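Local coordinates for alginate lyase AlgAT5 (Defluviitalea, PDB 5ZQI), which probably cleaves alginate by beta-elimination, as a lyase of polysaccharide lyase family 7 with a beta-sandwich fold, at residues L64-P72 with R120-G130; I151-D159 with K249-G257. One frame throughout, in Å; residues are numbered along the deposited sequence.

Contact 1. Residues L64-P72 with R120-G130; sequences LTNWKLTLP and RCELREMTNDG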
loop_
_atom_site.group_PDB
_atom_site.type_symbol
_atom_site.label_atom_id
_atom_site.label_comp_id
_atom_site.label_asym_id
_atom_site.label_seq_id
_atom_site.Cartn_x
_atom_site.Cartn_y
_atom_site.Cartn_z
ATOM N N LEU A 64 -6.756 -5.566 -11.350
ATOM C CA LEU A 64 -5.739 -4.538 -11.524
ATOM C C LEU A 64 -6.119 -3.477 -12.543
ATOM O O LEU A 64 -5.296 -2.605 -12.865
ATOM C CB LEU A 64 -4.402 -5.175 -11.878
ATOM C CG LEU A 64 -3.796 -6.087 -10.812
ATOM C CD1 LEU A 64 -2.474 -6.709 -11.387
ATOM C CD2 LEU A 64 -3.547 -5.382 -9.504
ATOM N N THR A 65 -7.356 -3.506 -13.031
ATOM C CA THR A 65 -7.808 -2.607 -14.079
ATOM C C THR A 65 -7.451 -1.154 -13.802
ATOM O O THR A 65 -6.944 -0.453 -14.684
ATOM C CB THR A 65 -9.316 -2.757 -14.243
ATOM O OG1 THR A 65 -9.647 -4.128 -14.523
ATOM C CG2 THR A 65 -9.850 -1.855 -15.365
ATOM N N ASN A 66 -7.776 -0.659 -12.615
ATOM C CA ASN A 66 -7.640 0.753 -12.280
ATOM C C ASN A 66 -6.500 0.951 -11.293
ATOM O O ASN A 66 -6.629 1.665 -10.297
ATOM C CB ASN A 66 -8.956 1.303 -11.734
ATOM C CG ASN A 66 -9.890 1.723 -12.822
ATOM O OD1 ASN A 66 -9.462 2.062 -13.933
ATOM N ND2 ASN A 66 -11.181 1.686 -12.530
ATOM N N TRP A 67 -5.354 0.358 -11.616
ATOM C CA TRP A 67 -4.140 0.576 -10.863
ATOM C C TRP A 67 -2.973 0.696 -11.832
ATOM O O TRP A 67 -3.027 0.214 -12.954
ATOM C CB TRP A 67 -3.861 -0.576 -9.906
ATOM C CG TRP A 67 -4.846 -0.842 -8.776
ATOM C CD1 TRP A 67 -5.831 -1.777 -8.747
ATOM C CD2 TRP A 67 -4.900 -0.162 -7.519
ATOM N NE1 TRP A 67 -6.485 -1.732 -7.539
ATOM C CE2 TRP A 67 -5.924 -0.755 -6.761
ATOM C CE3 TRP A 67 -4.153 0.872 -6.950
ATOM C CZ2 TRP A 67 -6.248 -0.320 -5.500
ATOM C CZ3 TRP A 67 -4.475 1.308 -5.684
ATOM C CH2 TRP A 67 -5.497 0.696 -4.957
ATOM N N LYS A 68 -1.889 1.317 -11.369
ATOM C CA LYS A 68 -0.574 1.208 -11.993
ATOM C C LYS A 68 0.419 0.814 -10.911
ATOM O O LYS A 68 0.185 1.078 -9.724
ATOM C CB LYS A 68 -0.154 2.490 -12.703
ATOM C CG LYS A 68 0.083 3.690 -11.878
ATOM C CD LYS A 68 0.686 4.828 -12.741
ATOM C CE LYS A 68 0.784 6.108 -11.967
ATOM N NZ LYS A 68 1.436 7.164 -12.790
ATOM N N LEU A 69 1.503 0.154 -11.315
ATOM C CA LEU A 69 2.485 -0.399 -10.384
ATOM C C LEU A 69 3.803 0.363 -10.467
ATOM O O LEU A 69 4.307 0.581 -11.570
ATOM C CB LEU A 69 2.737 -1.874 -10.692
ATOM C CG LEU A 69 3.797 -2.586 -9.852
ATOM C CD1 LEU A 69 3.348 -2.806 -8.439
ATOM C CD2 LEU A 69 4.145 -3.933 -10.522
ATOM N N THR A 70 4.356 0.752 -9.309
ATOM C CA THR A 70 5.734 1.229 -9.219
ATOM C C THR A 70 6.622 0.128 -8.646
ATOM O O THR A 70 6.266 -0.501 -7.640
ATOM C CB THR A 70 5.847 2.481 -8.366
ATOM O OG1 THR A 70 4.978 3.491 -8.911
ATOM C CG2 THR A 70 7.312 2.977 -8.324
ATOM N N LEU A 71 7.771 -0.115 -9.297
ATOM C CA LEU A 71 8.719 -1.151 -8.927
ATOM C C LEU A 71 9.860 -0.627 -8.075
ATOM O O LEU A 71 10.121 0.579 -8.003
ATOM C CB LEU A 71 9.314 -1.767 -10.194
ATOM C CG LEU A 71 8.380 -2.581 -11.088
ATOM C CD1 LEU A 71 9.049 -2.893 -12.434
ATOM C CD2 LEU A 71 7.908 -3.843 -10.432
ATOM N N PRO A 72 10.577 -1.561 -7.385
ATOM C CA PRO A 72 11.778 -1.154 -6.637
ATOM C C PRO A 72 13.087 -1.263 -7.417
ATOM O O PRO A 72 14.191 -1.220 -6.851
ATOM C CB PRO A 72 11.786 -2.127 -5.451
ATOM C CG PRO A 72 11.204 -3.394 -6.081
ATOM C CD PRO A 72 10.111 -2.921 -7.021
ATOM N N ARG A 120 9.814 0.971 -3.029
ATOM C CA ARG A 120 8.470 0.427 -2.984
ATOM C C ARG A 120 8.228 -0.549 -4.123
ATOM O O ARG A 120 8.850 -0.483 -5.176
ATOM C CB ARG A 120 7.404 1.536 -3.046
ATOM C CG ARG A 120 7.212 2.127 -4.414
ATOM C CD ARG A 120 6.379 3.381 -4.358
ATOM N NE ARG A 120 7.128 4.539 -3.902
ATOM C CZ ARG A 120 6.715 5.428 -2.997
ATOM N NH1 ARG A 120 5.562 5.283 -2.368
ATOM N NH2 ARG A 120 7.485 6.463 -2.749
ATOM N N CYS A 121 7.262 -1.445 -3.883
ATOM C CA CYS A 121 6.575 -2.209 -4.930
ATOM C C CYS A 121 5.094 -2.002 -4.632
ATOM O O CYS A 121 4.545 -2.643 -3.718
ATOM C CB CYS A 121 6.963 -3.661 -4.927
ATOM S SG CYS A 121 6.291 -4.455 -6.407
ATOM N N GLU A 122 4.480 -1.028 -5.324
ATOM C CA GLU A 122 3.248 -0.436 -4.823
ATOM C C GLU A 122 2.323 -0.009 -5.941
ATOM O O GLU A 122 2.767 0.584 -6.935
ATOM C CB GLU A 122 3.580 0.785 -3.945
ATOM C CG GLU A 122 2.476 1.149 -2.924
ATOM C CD GLU A 122 2.777 2.413 -2.123
ATOM O OE1 GLU A 122 3.462 3.325 -2.643
ATOM O OE2 GLU A 122 2.340 2.520 -0.948
ATOM N N LEU A 123 1.034 -0.304 -5.747
ATOM C CA LEU A 123 -0.017 0.111 -6.667
ATOM C C LEU A 123 -0.524 1.522 -6.337
ATOM O O LEU A 123 -0.695 1.882 -5.181
ATOM C CB LEU A 123 -1.193 -0.883 -6.621
ATOM C CG LEU A 123 -0.885 -2.330 -6.996
ATOM C CD1 LEU A 123 -2.057 -3.231 -6.580
ATOM C CD2 LEU A 123 -0.583 -2.487 -8.433
ATOM N N ARG A 124 -0.788 2.304 -7.387
ATOM C CA ARG A 124 -1.298 3.672 -7.326
ATOM C C ARG A 124 -2.623 3.730 -8.072
ATOM O O ARG A 124 -2.722 3.262 -9.207
ATOM C CB ARG A 124 -0.274 4.616 -7.935
ATOM C CG ARG A 124 -0.505 6.128 -7.801
ATOM C CD ARG A 124 -1.476 6.679 -8.842
ATOM N NE ARG A 124 -1.300 8.136 -8.929
ATOM C CZ ARG A 124 -2.270 9.035 -8.875
ATOM N NH1 ARG A 124 -1.960 10.332 -8.953
ATOM N NH2 ARG A 124 -3.536 8.659 -8.800
ATOM N N GLU A 125 -3.645 4.284 -7.423
ATOM C CA GLU A 125 -4.997 4.247 -7.957
ATOM C C GLU A 125 -5.132 5.028 -9.255
ATOM O O GLU A 125 -4.773 6.196 -9.322
ATOM C CB GLU A 125 -5.958 4.844 -6.905
ATOM C CG GLU A 125 -7.423 4.674 -7.280
ATOM C CD GLU A 125 -8.383 5.502 -6.492
ATOM O OE1 GLU A 125 -7.975 6.145 -5.508
ATOM O OE2 GLU A 125 -9.589 5.473 -6.834
ATOM N N MET A 126 -5.749 4.410 -10.233
ATOM C CA MET A 126 -6.101 4.994 -11.515
ATOM C C MET A 126 -7.602 4.916 -11.742
ATOM O O MET A 126 -8.348 4.418 -10.894
ATOM C CB MET A 126 -5.352 4.238 -12.619
ATOM C CG MET A 126 -3.812 4.230 -12.399
ATOM S SD MET A 126 -2.996 5.843 -12.527
ATOM C CE MET A 126 -2.997 6.081 -14.291
ATOM N N THR A 127 -8.035 5.423 -12.900
ATOM C CA THR A 127 -9.433 5.394 -13.304
ATOM C C THR A 127 -9.473 5.293 -14.816
ATOM O O THR A 127 -8.446 5.446 -15.496
ATOM C CB THR A 127 -10.173 6.623 -12.768
ATOM O OG1 THR A 127 -11.590 6.433 -12.911
ATOM C CG2 THR A 127 -9.734 7.879 -13.482
ATOM N N ASN A 128 -10.666 4.992 -15.335
ATOM C CA ASN A 128 -10.918 4.908 -16.773
ATOM C C ASN A 128 -9.997 3.882 -17.441
ATOM O O ASN A 128 -9.132 4.207 -18.260
ATOM C CB ASN A 128 -10.766 6.291 -17.420
ATOM C CG ASN A 128 -11.243 6.339 -18.842
ATOM O OD1 ASN A 128 -12.100 5.552 -19.254
ATOM N ND2 ASN A 128 -10.694 7.270 -19.600
ATOM N N ASP A 129 -10.217 2.619 -17.088
ATOM C CA ASP A 129 -9.459 1.521 -17.686
ATOM C C ASP A 129 -7.972 1.641 -17.383
ATOM O O ASP A 129 -7.123 1.170 -18.146
ATOM C CB ASP A 129 -9.695 1.470 -19.198
ATOM C CG ASP A 129 -9.303 0.154 -19.813
ATOM O OD1 ASP A 129 -9.269 -0.855 -19.075
ATOM O OD2 ASP A 129 -9.035 0.129 -21.035
ATOM N N GLY A 130 -7.644 2.256 -16.256
ATOM C CA GLY A 130 -6.271 2.400 -15.847
ATOM C C GLY A 130 -5.477 3.444 -16.577
ATOM O O GLY A 130 -4.258 3.485 -16.413
HETATM O O HOH W 1 -7.274 -1.654 -17.407
HETATM O O HOH W 2 -12.481 1.106 -15.645
HETATM O O HOH W 3 -12.889 3.926 -14.189
HETATM O O HOH W 4 -2.496 1.699 -15.249
HETATM O O HOH W 5 2.885 3.456 -7.013
HETATM O O HOH W 6 10.732 2.163 -5.602
#

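Contact 2. Residues I151-D159 with K249-G257; sequences ITHLPEVKD and KGDSEDAYG. With SO4 (sulfate ion), chain B.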
loop_
_atom_site.group_PDB
_atom_site.type_symbol
_atom_site.label_atom_id
_atom_site.label_comp_id
_atom_site.label_asym_id
_atom_site.label_seq_id
_atom_site.Cartn_x
_atom_site.Cartn_y
_atom_site.Cartn_z
ATOM N N ILE A 151 1.389 -9.264 6.406
ATOM C CA ILE A 151 2.763 -8.784 6.262
ATOM C C ILE A 151 3.700 -9.926 6.630
ATOM O O ILE A 151 3.523 -10.559 7.681
ATOM C CB ILE A 151 3.016 -7.544 7.130
ATOM C CG1 ILE A 151 1.994 -6.444 6.818
ATOM C CG2 ILE A 151 4.479 -7.076 6.944
ATOM C CD1 ILE A 151 1.900 -5.366 7.916
ATOM N N THR A 152 4.671 -10.233 5.756
ATOM C CA THR A 152 5.462 -11.446 5.924
ATOM C C THR A 152 6.940 -11.231 6.225
ATOM O O THR A 152 7.597 -12.179 6.673
ATOM C CB THR A 152 5.353 -12.350 4.688
ATOM O OG1 THR A 152 5.719 -11.621 3.510
ATOM C CG2 THR A 152 3.922 -12.854 4.504
ATOM N N HIS A 153 7.475 -10.028 6.026
ATOM C CA HIS A 153 8.902 -9.827 6.241
ATOM C C HIS A 153 9.151 -8.343 6.454
ATOM O O HIS A 153 8.483 -7.493 5.859
ATOM C CB HIS A 153 9.723 -10.350 5.052
ATOM C CG HIS A 153 11.156 -10.644 5.370
ATOM N ND1 HIS A 153 11.605 -11.891 5.758
ATOM C CD2 HIS A 153 12.253 -9.858 5.294
ATOM C CE1 HIS A 153 12.911 -11.846 5.944
ATOM N NE2 HIS A 153 13.326 -10.618 5.689
ATOM N N LEU A 154 10.127 -8.043 7.313
ATOM C CA LEU A 154 10.517 -6.695 7.696
ATOM C C LEU A 154 12.016 -6.539 7.573
ATOM O O LEU A 154 12.767 -7.501 7.754
ATOM C CB LEU A 154 10.122 -6.371 9.150
ATOM C CG LEU A 154 8.622 -6.369 9.466
ATOM C CD1 LEU A 154 8.449 -6.186 10.970
ATOM C CD2 LEU A 154 7.901 -5.315 8.687
ATOM N N PRO A 155 12.519 -5.332 7.296
ATOM C CA PRO A 155 13.965 -5.104 7.411
ATOM C C PRO A 155 14.442 -5.407 8.829
ATOM O O PRO A 155 13.678 -5.315 9.795
ATOM C CB PRO A 155 14.125 -3.622 7.054
ATOM C CG PRO A 155 12.922 -3.308 6.179
ATOM C CD PRO A 155 11.801 -4.134 6.819
ATOM N N GLU A 156 15.712 -5.787 8.942
ATOM C CA GLU A 156 16.243 -6.177 10.248
ATOM C C GLU A 156 16.512 -4.974 11.152
ATOM O O GLU A 156 16.270 -5.042 12.363
ATOM C CB GLU A 156 17.509 -7.015 10.092
ATOM C CG GLU A 156 18.479 -6.613 9.001
ATOM C CD GLU A 156 19.351 -7.806 8.620
ATOM O OE1 GLU A 156 19.510 -8.091 7.402
ATOM O OE2 GLU A 156 19.851 -8.510 9.535
ATOM N N VAL A 157 17.003 -3.867 10.608
ATOM C CA VAL A 157 17.430 -2.760 11.468
ATOM C C VAL A 157 16.272 -1.797 11.712
ATOM O O VAL A 157 15.842 -1.618 12.861
ATOM C CB VAL A 157 18.658 -2.038 10.877
ATOM C CG1 VAL A 157 19.123 -0.904 11.798
ATOM C CG2 VAL A 157 19.776 -3.030 10.660
ATOM N N LYS A 158 15.768 -1.160 10.654
ATOM C CA LYS A 158 14.588 -0.285 10.741
ATOM C C LYS A 158 13.412 -1.121 10.238
ATOM O O LYS A 158 13.093 -1.151 9.039
ATOM C CB LYS A 158 14.808 0.990 9.944
ATOM C CG LYS A 158 13.771 2.075 10.191
ATOM C CD LYS A 158 14.232 3.384 9.565
ATOM C CE LYS A 158 13.244 4.519 9.759
ATOM N NZ LYS A 158 11.905 4.243 9.198
ATOM N N ASP A 159 12.760 -1.814 11.171
ATOM C CA ASP A 159 11.777 -2.845 10.837
ATOM C C ASP A 159 10.393 -2.240 10.611
ATOM O O ASP A 159 9.408 -2.539 11.313
ATOM C CB ASP A 159 11.769 -3.916 11.925
ATOM C CG ASP A 159 11.489 -3.376 13.317
ATOM O OD1 ASP A 159 11.738 -2.201 13.607
ATOM O OD2 ASP A 159 11.040 -4.188 14.148
ATOM N N LYS A 249 20.118 3.741 6.858
ATOM C CA LYS A 249 19.626 3.342 8.164
ATOM C C LYS A 249 20.392 2.178 8.766
ATOM O O LYS A 249 20.123 1.809 9.908
ATOM C CB LYS A 249 18.135 2.965 8.066
ATOM C CG LYS A 249 17.309 4.039 7.375
ATOM C CD LYS A 249 17.338 5.326 8.182
ATOM C CE LYS A 249 16.295 6.322 7.696
ATOM N NZ LYS A 249 16.441 7.603 8.456
ATOM N N GLY A 250 21.319 1.580 8.026
ATOM C CA GLY A 250 22.076 0.451 8.502
ATOM C C GLY A 250 21.575 -0.891 8.000
ATOM O O GLY A 250 22.202 -1.904 8.276
ATOM N N ASP A 251 20.479 -0.916 7.254
ATOM C CA ASP A 251 20.040 -2.165 6.662
ATOM C C ASP A 251 20.911 -2.518 5.466
ATOM O O ASP A 251 21.471 -1.644 4.800
ATOM C CB ASP A 251 18.564 -2.072 6.264
ATOM C CG ASP A 251 17.630 -2.453 7.420
ATOM O OD1 ASP A 251 17.743 -3.615 7.875
ATOM O OD2 ASP A 251 16.836 -1.612 7.894
ATOM N N SER A 252 21.037 -3.823 5.212
ATOM C CA SER A 252 21.742 -4.303 4.034
ATOM C C SER A 252 20.891 -4.102 2.777
ATOM O O SER A 252 19.675 -3.925 2.830
ATOM C CB SER A 252 22.104 -5.775 4.194
ATOM O OG SER A 252 20.965 -6.586 4.112
ATOM N N GLU A 253 21.560 -4.131 1.622
ATOM C CA GLU A 253 20.839 -3.946 0.368
ATOM C C GLU A 253 19.759 -5.001 0.168
ATOM O O GLU A 253 18.714 -4.713 -0.436
ATOM C CB GLU A 253 21.810 -3.955 -0.813
ATOM C CG GLU A 253 22.727 -2.727 -0.877
ATOM C CD GLU A 253 23.829 -2.863 -1.897
ATOM O OE1 GLU A 253 23.827 -3.855 -2.652
ATOM O OE2 GLU A 253 24.706 -1.977 -1.944
ATOM N N ASP A 254 19.974 -6.215 0.677
ATOM C CA ASP A 254 19.045 -7.316 0.456
ATOM C C ASP A 254 18.045 -7.509 1.597
ATOM O O ASP A 254 17.191 -8.401 1.513
ATOM C CB ASP A 254 19.811 -8.626 0.199
ATOM C CG ASP A 254 20.794 -8.969 1.284
ATOM O OD1 ASP A 254 20.751 -8.352 2.368
ATOM O OD2 ASP A 254 21.631 -9.865 1.037
ATOM N N ALA A 255 18.105 -6.695 2.645
ATOM C CA ALA A 255 17.014 -6.657 3.610
ATOM C C ALA A 255 15.761 -6.169 2.902
ATOM O O ALA A 255 15.840 -5.434 1.913
ATOM C CB ALA A 255 17.348 -5.740 4.780
ATOM N N TYR A 256 14.596 -6.594 3.378
ATOM C CA TYR A 256 13.399 -6.213 2.641
ATOM C C TYR A 256 12.133 -6.252 3.483
ATOM O O TYR A 256 12.046 -6.928 4.516
ATOM C CB TYR A 256 13.207 -7.119 1.414
ATOM C CG TYR A 256 12.996 -8.598 1.722
ATOM C CD1 TYR A 256 14.067 -9.451 1.969
ATOM C CD2 TYR A 256 11.714 -9.133 1.699
ATOM C CE1 TYR A 256 13.856 -10.811 2.183
ATOM C CE2 TYR A 256 11.495 -10.483 1.933
ATOM C CZ TYR A 256 12.567 -11.313 2.169
ATOM O OH TYR A 256 12.310 -12.662 2.387
ATOM N N GLY A 257 11.142 -5.521 2.978
ATOM C CA GLY A 257 9.759 -5.674 3.389
ATOM C C GLY A 257 8.987 -6.484 2.355
ATOM O O GLY A 257 9.244 -6.393 1.157
HETATM S S SO4 B . 10.671 7.833 8.913
HETATM O O1 SO4 B . 11.386 7.917 10.186
HETATM O O2 SO4 B . 9.455 8.644 8.965
HETATM O O3 SO4 B . 11.534 8.298 7.830
HETATM O O4 SO4 B . 10.270 6.452 8.652
HETATM O O HOH W 7 14.947 -7.933 5.887
#

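Contact 1. Residues L64-P72 with R120-G130
Arg120 lays its aliphatic part along Thr70, CG 4.0 Å from Thr70 CG2, while the ring of Pro72 covers its carbonyl. Cys121 has SG anti to the backbone N (chi1 -171°), where it meets Leu69 CD1. Glu122 exchanges two backbone bonds with Thr70; that from Thr70 N to Glu122 O, 2.9 Å, is almost straight at 178°. Its carboxylate takes Arg120 NH1 on the syn side of OE1, and Lys238 holds it from outside. This antiparallel pairing of 67-70 with 120-127 belongs to one sheet of the jelly-roll sandwich, and Arg120 to Leu123 fit the Arg-X-Glu-Leu signature of PL7 lyases, whose Arg and Glu side chains, as in relatives, probably face the substrate cleft, while Cys121 and Leu123 turn to the interior. Leu123 presses CB to within 3.5 Å of Trp67 CE3 and sets CD1 over one face of the indole near its rim. Arg124 runs beside Lys68, CD 3.9 Å from Lys68 CE; the lysine ammonium pairs with Glu78. Met126 crosses the same lysine chain at an angle, SD 3.8 Å from Lys68 CG, and Met126 N-H reaches Asn66 O from above the carbonyl plane. Gly130 N approaches Asn66 OD1 in the amide's plane at 3.0 Å.

Contact 2. Residues I151-D159 with K249-G257
His153 has CG anti to its own amide nitrogen (chi1 -159°) and Tyr256 has CG tucked between N and carbonyl carbon (chi1 62°), two torsions that bring the imidazole flat over the phenol. The rings form an offset stack, centroids 3.8 Å apart and planes only 6° from parallel. Replacing Tyr256 with an alanine would probably leave this face of the imidazole bare and His153 freer to turn. Water 7 accepts from Tyr256 N and donates to Leu154 O, bridging the backbones where direct pairing ends. Here the neighbouring antiparallel strands 142-153 and 256-269 of the sandwich part, beside a classic beta bulge in which Thr152 and His153 face Glu258. Beyond it the two loops are joined by Asp251, whose carboxylate spans consecutive amides: OD1 takes Val157 N at 2.8 Å and OD2 takes Lys158 N at 3.0 Å, both on syn sides, and Ser245 also binds OD2. Val157 rests CG1 on Lys249 O, 3.5 Å away. Lys158 packs CD against Lys249 CG at 3.8 Å and gives NZ to sulfate O4 at 2.8 Å; Tyr118 and Arg177 hold the same ion, which probably came from the crystallisation liquor.

How the contacts relate
The two contacts lie in series along the chain, their centres about 24 Å apart and their nearest atoms about 7 Å apart, without touching. Contact 1 sits in one sheet of the sandwich and contact 2 at an end of the other. Strand 256-269 links them: it starts at Tyr256 in contact 2, and farther along Leu264 and Val266 pack on Trp67, Leu123 and Glu125 of contact 1. Strand 160-167 does likewise, with Val161 against Leu154 and Pro155 and Gln165 bonded to Glu122. The sulfate O4 lies 11.7 Å from NH2 of Arg120, the signature arginine that probably belongs to the active-site cleft; whether the ion marks a substrate subsite is uncertain.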